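Local coordinates for xylulose kinase (Bifidobacterium adolescentis ATCC 15703, PDB 3I8B), which probably catalyses the ATP-dependent phosphorylation of D-xylulose to D-xylulose 5-phosphate, as an FGGY-family carbohydrate kinase, at residues K18-T22 and A59-V65; R31-A35 and E54-G60. All coordinates share one frame; numbering follows the deposited sequence.

Contact 1 of 2, residues K18-T22 and A59-V65; sequences KVRVT and AGGLDDV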
ATOM      1  N   LYS A  18      -8.860 -13.871  -1.579  1.00 13.71           N
ATOM      2  CA  LYS A  18      -9.554 -14.370  -0.391  1.00 11.92           C
ATOM      3  C   LYS A  18     -10.951 -13.783  -0.357  1.00 10.89           C
ATOM      4  O   LYS A  18     -11.143 -12.627  -0.742  1.00 10.53           O
ATOM      5  CB  LYS A  18      -8.794 -13.996   0.874  1.00 11.00           C
ATOM      6  CG  LYS A  18      -7.471 -14.742   1.010  1.00 15.15           C
ATOM      7  CD  LYS A  18      -6.565 -14.060   1.997  1.00 13.88           C
ATOM      8  CE  LYS A  18      -5.282 -14.858   2.185  1.00 18.33           C
ATOM      9  NZ  LYS A  18      -4.299 -13.999   2.895  1.00 19.68           N
ATOM     10  N   VAL A  19     -11.924 -14.579   0.084  1.00  9.83           N
ATOM     11  CA  VAL A  19     -13.300 -14.098   0.232  1.00  8.22           C
ATOM     12  C   VAL A  19     -13.790 -14.363   1.652  1.00 10.61           C
ATOM     13  O   VAL A  19     -13.896 -15.512   2.081  1.00 13.26           O
ATOM     14  CB  VAL A  19     -14.262 -14.764  -0.767  1.00 10.41           C
ATOM     15  CG1 VAL A  19     -15.692 -14.316  -0.490  1.00  9.03           C
ATOM     16  CG2 VAL A  19     -13.875 -14.428  -2.210  1.00  7.25           C
ATOM     17  N   ARG A  20     -14.069 -13.300   2.392  1.00  9.87           N
ATOM     18  CA  ARG A  20     -14.504 -13.449   3.767  1.00 10.04           C
ATOM     19  C   ARG A  20     -15.968 -13.037   3.959  1.00 10.80           C
ATOM     20  O   ARG A  20     -16.296 -11.857   4.133  1.00  8.84           O
ATOM     21  CB  ARG A  20     -13.601 -12.651   4.692  1.00 10.16           C
ATOM     22  CG  ARG A  20     -13.739 -13.008   6.170  1.00 11.15           C
ATOM     23  CD  ARG A  20     -12.979 -11.970   6.959  1.00 13.59           C
ATOM     24  NE  ARG A  20     -12.763 -12.268   8.369  1.00 16.94           N
ATOM     25  CZ  ARG A  20     -13.593 -11.924   9.350  1.00 16.65           C
ATOM     26  NH1 ARG A  20     -14.742 -11.319   9.074  1.00 16.53           N
ATOM     27  NH2 ARG A  20     -13.279 -12.203  10.609  1.00 14.80           N
ATOM     28  N   VAL A  21     -16.858 -14.016   3.929  1.00 12.10           N
ATOM     29  CA  VAL A  21     -18.256 -13.733   4.219  1.00 10.61           C
ATOM     30  C   VAL A  21     -18.365 -13.425   5.710  1.00 11.43           C
ATOM     31  O   VAL A  21     -17.940 -14.222   6.561  1.00 13.14           O
ATOM     32  CB  VAL A  21     -19.158 -14.902   3.814  1.00 12.98           C
ATOM     33  CG1 VAL A  21     -20.621 -14.574   4.115  1.00 11.64           C
ATOM     34  CG2 VAL A  21     -18.958 -15.236   2.333  1.00 11.15           C
ATOM     35  N   THR A  22     -18.902 -12.261   6.050  1.00 10.69           N
ATOM     36  CA  THR A  22     -18.840 -11.863   7.448  1.00 12.67           C
ATOM     37  C   THR A  22     -20.118 -11.221   7.969  1.00 12.92           C
ATOM     38  O   THR A  22     -20.899 -10.639   7.211  1.00 11.64           O
ATOM     39  CB  THR A  22     -17.555 -10.999   7.770  1.00 15.13           C
ATOM     40  OG1 THR A  22     -17.892  -9.690   8.233  1.00 15.09           O
ATOM     41  CG2 THR A  22     -16.650 -10.902   6.597  1.00  8.59           C
ATOM     42  N   ALA A  59     -16.037 -20.350  -0.425  1.00 13.42           N
ATOM     43  CA  ALA A  59     -16.678 -19.638   0.674  1.00 15.19           C
ATOM     44  C   ALA A  59     -18.194 -19.854   0.680  1.00 13.26           C
ATOM     45  O   ALA A  59     -18.906 -19.176   1.411  1.00 14.15           O
ATOM     46  CB  ALA A  59     -16.364 -18.136   0.601  1.00 12.48           C
ATOM     47  N   GLY A  60     -18.673 -20.778  -0.147  1.00 13.34           N
ATOM     48  CA  GLY A  60     -20.081 -21.149  -0.158  1.00 16.49           C
ATOM     49  C   GLY A  60     -20.985 -20.206  -0.938  1.00 13.38           C
ATOM     50  O   GLY A  60     -22.196 -20.151  -0.704  1.00 12.62           O
ATOM     51  N   GLY A  61     -20.409 -19.463  -1.879  1.00 11.56           N
ATOM     52  CA  GLY A  61     -21.203 -18.540  -2.672  1.00 10.46           C
ATOM     53  C   GLY A  61     -21.545 -17.290  -1.896  1.00 12.24           C
ATOM     54  O   GLY A  61     -21.229 -17.181  -0.707  1.00 11.56           O
ATOM     55  N   LEU A  62     -22.195 -16.347  -2.580  1.00 13.02           N
ATOM     56  CA  LEU A  62     -22.529 -15.049  -2.021  1.00  9.63           C
ATOM     57  C   LEU A  62     -24.018 -14.712  -2.226  1.00 11.50           C
ATOM     58  O   LEU A  62     -24.401 -13.542  -2.223  1.00 12.20           O
ATOM     59  CB  LEU A  62     -21.675 -13.967  -2.690  1.00  9.79           C
ATOM     60  CG  LEU A  62     -20.164 -14.190  -2.759  1.00  9.08           C
ATOM     61  CD1 LEU A  62     -19.474 -13.123  -3.602  1.00 11.62           C
ATOM     62  CD2 LEU A  62     -19.594 -14.227  -1.354  1.00  7.66           C
ATOM     63  N   ASP A  63     -24.848 -15.730  -2.413  1.00 11.39           N
ATOM     64  CA  ASP A  63     -26.267 -15.512  -2.686  1.00 11.51           C
ATOM     65  C   ASP A  63     -26.961 -14.817  -1.512  1.00 11.40           C
ATOM     66  O   ASP A  63     -27.985 -14.166  -1.697  1.00 10.67           O
ATOM     67  CB  ASP A  63     -26.990 -16.830  -2.942  1.00 13.00           C
ATOM     68  CG  ASP A  63     -26.549 -17.516  -4.211  1.00 16.74           C
ATOM     69  OD1 ASP A  63     -25.945 -16.867  -5.106  1.00 16.95           O
ATOM     70  OD2 ASP A  63     -26.837 -18.728  -4.313  1.00 16.61           O
ATOM     71  N   ASP A  64     -26.407 -14.974  -0.312  1.00  9.81           N
ATOM     72  CA  ASP A  64     -26.997 -14.383   0.886  1.00 10.84           C
ATOM     73  C   ASP A  64     -26.269 -13.124   1.355  1.00 11.70           C
ATOM     74  O   ASP A  64     -26.391 -12.722   2.516  1.00 10.42           O
ATOM     75  CB  ASP A  64     -27.038 -15.413   2.021  1.00 14.38           C
ATOM     76  CG  ASP A  64     -25.662 -16.028   2.318  1.00 14.08           C
ATOM     77  OD1 ASP A  64     -24.676 -15.699   1.621  1.00 13.63           O
ATOM     78  OD2 ASP A  64     -25.572 -16.859   3.249  1.00 12.30           O
ATOM     79  N   VAL A  65     -25.523 -12.492   0.452  1.00  9.87           N
ATOM     80  CA  VAL A  65     -24.696 -11.355   0.826  1.00  9.78           C
ATOM     81  C   VAL A  65     -25.299 -10.029   0.343  1.00 11.37           C
ATOM     82  O   VAL A  65     -25.711  -9.914  -0.813  1.00 10.31           O
ATOM     83  CB  VAL A  65     -23.243 -11.548   0.318  1.00 13.08           C
ATOM     84  CG1 VAL A  65     -22.412 -10.313   0.558  1.00  8.84           C
ATOM     85  CG2 VAL A  65     -22.616 -12.776   0.997  1.00 12.09           C
TER
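Val19 and Val21, two residues apart on strand 16-23, point their side chains to the same face of the strand and meet Ala59, Leu62 and Val65 in the loop that follows helix 46-58. The pair illustrates how a beta sheet and a connecting loop can be joined with no hydrogen bond between them, mainly by the packing of methyl groups. The tight part centres on Leu62 CD2, which rests against both valines, 4.0 Å from Val19 CG1 and 3.9 Å from Val21 CG2. Ala59 meets the same Val19 methyl, its CB 4.0 Å from Val19 CG1. Val21 works as a fork: CG1, held anti to the backbone N (chi1 -179°), meets Val65 CG2 at 4.1 Å, while CG2 serves Leu62 and also rests 4.0 Å from the carbonyl oxygen Ala59 O. Both side-chain crossings on Val21 are oblique, so the branches pack across one another instead of lying alongside. Local bonds help to shape the loop. Gly60, with positive phi, is the C-prime residue of a Schellman motif that ends the helix, and a type I turn from Leu62 to Val65 follows, closed by Val65 N to Leu62 O at 3.1 Å.

The outer part of the loop is looser. Gly60 is exposed, and Asp63 and Asp64 are partly exposed and make no close contact with the strand; the side chain of Asp63 touches Lys260 and Asn261 instead. On the inner side Val65 also packs on Ala8 of strand 6-12, which carries Asp11, a residue predicted to be important for activity. Strand order 3-2-1-4-5, with a helix linking the third strand to the fourth and crossing over this face, is the ribonuclease H-like topology of the actin-like ATPase and sugar kinase families.

Contact 2 of 2, residues R31-A35 and E54-G60; sequences RFGQA and EAAEQAG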
ATOM      1  N   ARG A  31     -18.139 -17.469   6.652  1.00 14.87           N
ATOM      2  CA  ARG A  31     -17.506 -18.426   5.734  1.00 13.77           C
ATOM      3  C   ARG A  31     -16.242 -17.808   5.138  1.00 12.47           C
ATOM      4  O   ARG A  31     -16.071 -16.588   5.161  1.00 12.30           O
ATOM      5  CB  ARG A  31     -18.458 -18.838   4.613  1.00 11.73           C
ATOM      6  CG  ARG A  31     -19.864 -19.172   5.104  1.00 14.45           C
ATOM      7  CD  ARG A  31     -20.735 -19.782   4.007  1.00 12.57           C
ATOM      8  NE  ARG A  31     -21.108 -18.816   2.974  1.00 17.21           N
ATOM      9  CZ  ARG A  31     -22.211 -18.063   2.990  1.00 17.36           C
ATOM     10  NH1 ARG A  31     -23.078 -18.128   4.004  1.00 14.92           N
ATOM     11  NH2 ARG A  31     -22.443 -17.227   1.988  1.00 14.69           N
ATOM     12  N   PHE A  32     -15.365 -18.648   4.603  1.00 15.34           N
ATOM     13  CA  PHE A  32     -14.096 -18.176   4.030  1.00 14.77           C
ATOM     14  C   PHE A  32     -13.686 -19.059   2.866  1.00 13.08           C
ATOM     15  O   PHE A  32     -14.034 -20.244   2.822  1.00 13.20           O
ATOM     16  CB  PHE A  32     -13.009 -18.170   5.099  1.00 14.98           C
ATOM     17  CG  PHE A  32     -11.698 -17.559   4.648  1.00 13.76           C
ATOM     18  CD1 PHE A  32     -10.656 -18.363   4.204  1.00 15.28           C
ATOM     19  CD2 PHE A  32     -11.494 -16.194   4.728  1.00 16.36           C
ATOM     20  CE1 PHE A  32      -9.447 -17.807   3.803  1.00 16.75           C
ATOM     21  CE2 PHE A  32     -10.288 -15.626   4.335  1.00 14.81           C
ATOM     22  CZ  PHE A  32      -9.264 -16.436   3.874  1.00 15.02           C
ATOM     23  N   GLY A  33     -12.956 -18.478   1.917  1.00 12.40           N
ATOM     24  CA  GLY A  33     -12.480 -19.215   0.758  1.00 11.94           C
ATOM     25  C   GLY A  33     -11.300 -18.491   0.132  1.00 15.80           C
ATOM     26  O   GLY A  33     -11.150 -17.275   0.289  1.00 10.25           O
ATOM     27  N   GLN A  34     -10.456 -19.232  -0.579  1.00 13.30           N
ATOM     28  CA  GLN A  34      -9.198 -18.675  -1.064  1.00 14.13           C
ATOM     29  C   GLN A  34      -8.715 -19.466  -2.278  1.00 14.60           C
ATOM     30  O   GLN A  34      -8.926 -20.683  -2.361  1.00 13.17           O
ATOM     31  CB  GLN A  34      -8.148 -18.709   0.064  1.00 14.99           C
ATOM     32  CG  GLN A  34      -6.729 -18.298  -0.353  1.00 25.36           C
ATOM     33  CD  GLN A  34      -5.736 -18.322   0.806  1.00 25.62           C
ATOM     34  OE1 GLN A  34      -4.534 -18.509   0.604  1.00 35.10           O
ATOM     35  NE2 GLN A  34      -6.233 -18.123   2.018  1.00 21.40           N
ATOM     36  N   ALA A  35      -8.083 -18.772  -3.221  1.00 12.83           N
ATOM     37  CA  ALA A  35      -7.521 -19.411  -4.405  1.00 12.64           C
ATOM     38  C   ALA A  35      -6.257 -18.680  -4.830  1.00 12.85           C
ATOM     39  O   ALA A  35      -6.104 -17.496  -4.541  1.00 11.69           O
ATOM     40  CB  ALA A  35      -8.529 -19.422  -5.536  1.00 10.74           C
ATOM     41  N   GLU A  54     -13.307 -19.098  -7.810  1.00 12.33           N
ATOM     42  CA  GLU A  54     -12.991 -20.321  -7.079  1.00 15.44           C
ATOM     43  C   GLU A  54     -12.996 -20.049  -5.578  1.00 13.79           C
ATOM     44  O   GLU A  54     -13.470 -20.865  -4.787  1.00 13.66           O
ATOM     45  CB  GLU A  54     -11.629 -20.877  -7.529  1.00 12.78           C
ATOM     46  CG  GLU A  54     -11.123 -22.072  -6.712  1.00 17.05           C
ATOM     47  CD  GLU A  54      -9.633 -22.340  -6.910  1.00 27.37           C
ATOM     48  OE1 GLU A  54      -9.115 -22.066  -8.028  1.00 27.90           O
ATOM     49  OE2 GLU A  54      -8.985 -22.829  -5.948  1.00 22.26           O
ATOM     50  N   ALA A  55     -12.487 -18.882  -5.196  1.00 13.48           N
ATOM     51  CA  ALA A  55     -12.469 -18.450  -3.803  1.00  9.98           C
ATOM     52  C   ALA A  55     -13.876 -18.273  -3.264  1.00 12.28           C
ATOM     53  O   ALA A  55     -14.179 -18.716  -2.147  1.00 12.75           O
ATOM     54  CB  ALA A  55     -11.689 -17.141  -3.657  1.00 11.08           C
ATOM     55  N   ALA A  56     -14.731 -17.606  -4.044  1.00 12.01           N
ATOM     56  CA  ALA A  56     -16.123 -17.370  -3.634  1.00 12.40           C
ATOM     57  C   ALA A  56     -16.928 -18.674  -3.502  1.00 12.17           C
ATOM     58  O   ALA A  56     -17.750 -18.825  -2.594  1.00 11.92           O
ATOM     59  CB  ALA A  56     -16.815 -16.417  -4.614  1.00 13.37           C
ATOM     60  N   GLU A  57     -16.701 -19.602  -4.427  1.00 12.39           N
ATOM     61  CA  GLU A  57     -17.327 -20.917  -4.373  1.00 13.97           C
ATOM     62  C   GLU A  57     -16.903 -21.666  -3.111  1.00 15.29           C
ATOM     63  O   GLU A  57     -17.728 -22.280  -2.440  1.00 12.57           O
ATOM     64  CB  GLU A  57     -16.972 -21.731  -5.625  1.00 17.89           C
ATOM     65  CG  GLU A  57     -17.816 -21.379  -6.841  1.00 14.97           C
ATOM     66  CD  GLU A  57     -19.304 -21.619  -6.590  1.00 24.70           C
ATOM     67  OE1 GLU A  57     -19.733 -22.796  -6.540  1.00 26.37           O
ATOM     68  OE2 GLU A  57     -20.051 -20.633  -6.443  1.00 20.44           O
ATOM     69  N   GLN A  58     -15.612 -21.621  -2.798  1.00 10.68           N
ATOM     70  CA  GLN A  58     -15.097 -22.258  -1.593  1.00 15.26           C
ATOM     71  C   GLN A  58     -15.715 -21.641  -0.342  1.00 15.35           C
ATOM     72  O   GLN A  58     -15.898 -22.321   0.671  1.00 11.98           O
ATOM     73  CB  GLN A  58     -13.563 -22.181  -1.524  1.00 16.52           C
ATOM     74  CG  GLN A  58     -12.999 -22.986  -0.351  1.00 17.01           C
ATOM     75  CD  GLN A  58     -11.487 -23.021  -0.304  1.00 20.53           C
ATOM     76  OE1 GLN A  58     -10.879 -24.088  -0.404  1.00 27.18           O
ATOM     77  NE2 GLN A  58     -10.872 -21.863  -0.141  1.00 14.29           N
ATOM     78  N   ALA A  59     -16.037 -20.350  -0.425  1.00 13.42           N
ATOM     79  CA  ALA A  59     -16.678 -19.638   0.674  1.00 15.19           C
ATOM     80  C   ALA A  59     -18.194 -19.854   0.680  1.00 13.26           C
ATOM     81  O   ALA A  59     -18.906 -19.176   1.411  1.00 14.15           O
ATOM     82  CB  ALA A  59     -16.364 -18.136   0.601  1.00 12.48           C
ATOM     83  N   GLY A  60     -18.673 -20.778  -0.147  1.00 13.34           N
ATOM     84  CA  GLY A  60     -20.081 -21.149  -0.158  1.00 16.49           C
ATOM     85  C   GLY A  60     -20.985 -20.206  -0.938  1.00 13.38           C
ATOM     86  O   GLY A  60     -22.196 -20.151  -0.704  1.00 12.62           O
TER
HETATM   87  O   HOH W   1      -9.473 -22.874  -3.400  1.00 24.99           O
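Arg31 presents the edge of its guanidinium to Ala59 O, and this planar meeting gives the contact a direct hydrogen bond. NE lies 2.7 Å from Ala59 O, within the plane of that carbonyl, with an angle of 147° at the hydrogen. A bend at chi3 (-70°) folds the chain round so that NE faces the helix end, while NH2 continues to Gly61 O and makes a salt bridge with Asp64. The Phe32 ring has the Gln34 amide nitrogen at its edge, on the strand face away from the helix.

The segment axes, at 152° and therefore roughly antiparallel, approach to 5.7 Å. Such closeness depends on small residues: Gly33 CA makes a CA-H...O contact with Ala55 O at 3.4 Å, and Ala35 CB lies 4.3 Å from Ala55 CB. The Glu54 carboxylate leans on the Ala35 methyl, its CD 3.4 Å from Ala35 CB. A water donates to Gln34 O and Glu54 OE2, bridging strand and helix at the outer edge of the contact. The modelled orientation of the Gln58 amide beside Gln34 N is doubtful.

The chemistry is thus divided: backbone meets backbone in the middle, while at the helix C terminus, where carbonyl oxygens should carry extra negative polarity, a cationic side chain probably offsets it.

From the N terminus, strand 16-23 comes first and supplies one side of contact 1. The chain then turns back into the neighbouring antiparallel strand 29-36, the first partner in contact 2, before passing through helix 46-58. The end of that helix closes the shorter loop, contact 2, and the following residues 59-65 close the longer one, so the second loop lies within the first. Ala59 and Gly60 belong to both. The strands are joined directly, with Val19 N probably hydrogen-bonded to Gly33 O. Together the contacts fasten the helix and its exit loop to the edge strand 29-36 and its neighbour 16-23, as the chain leads into strand 65-72.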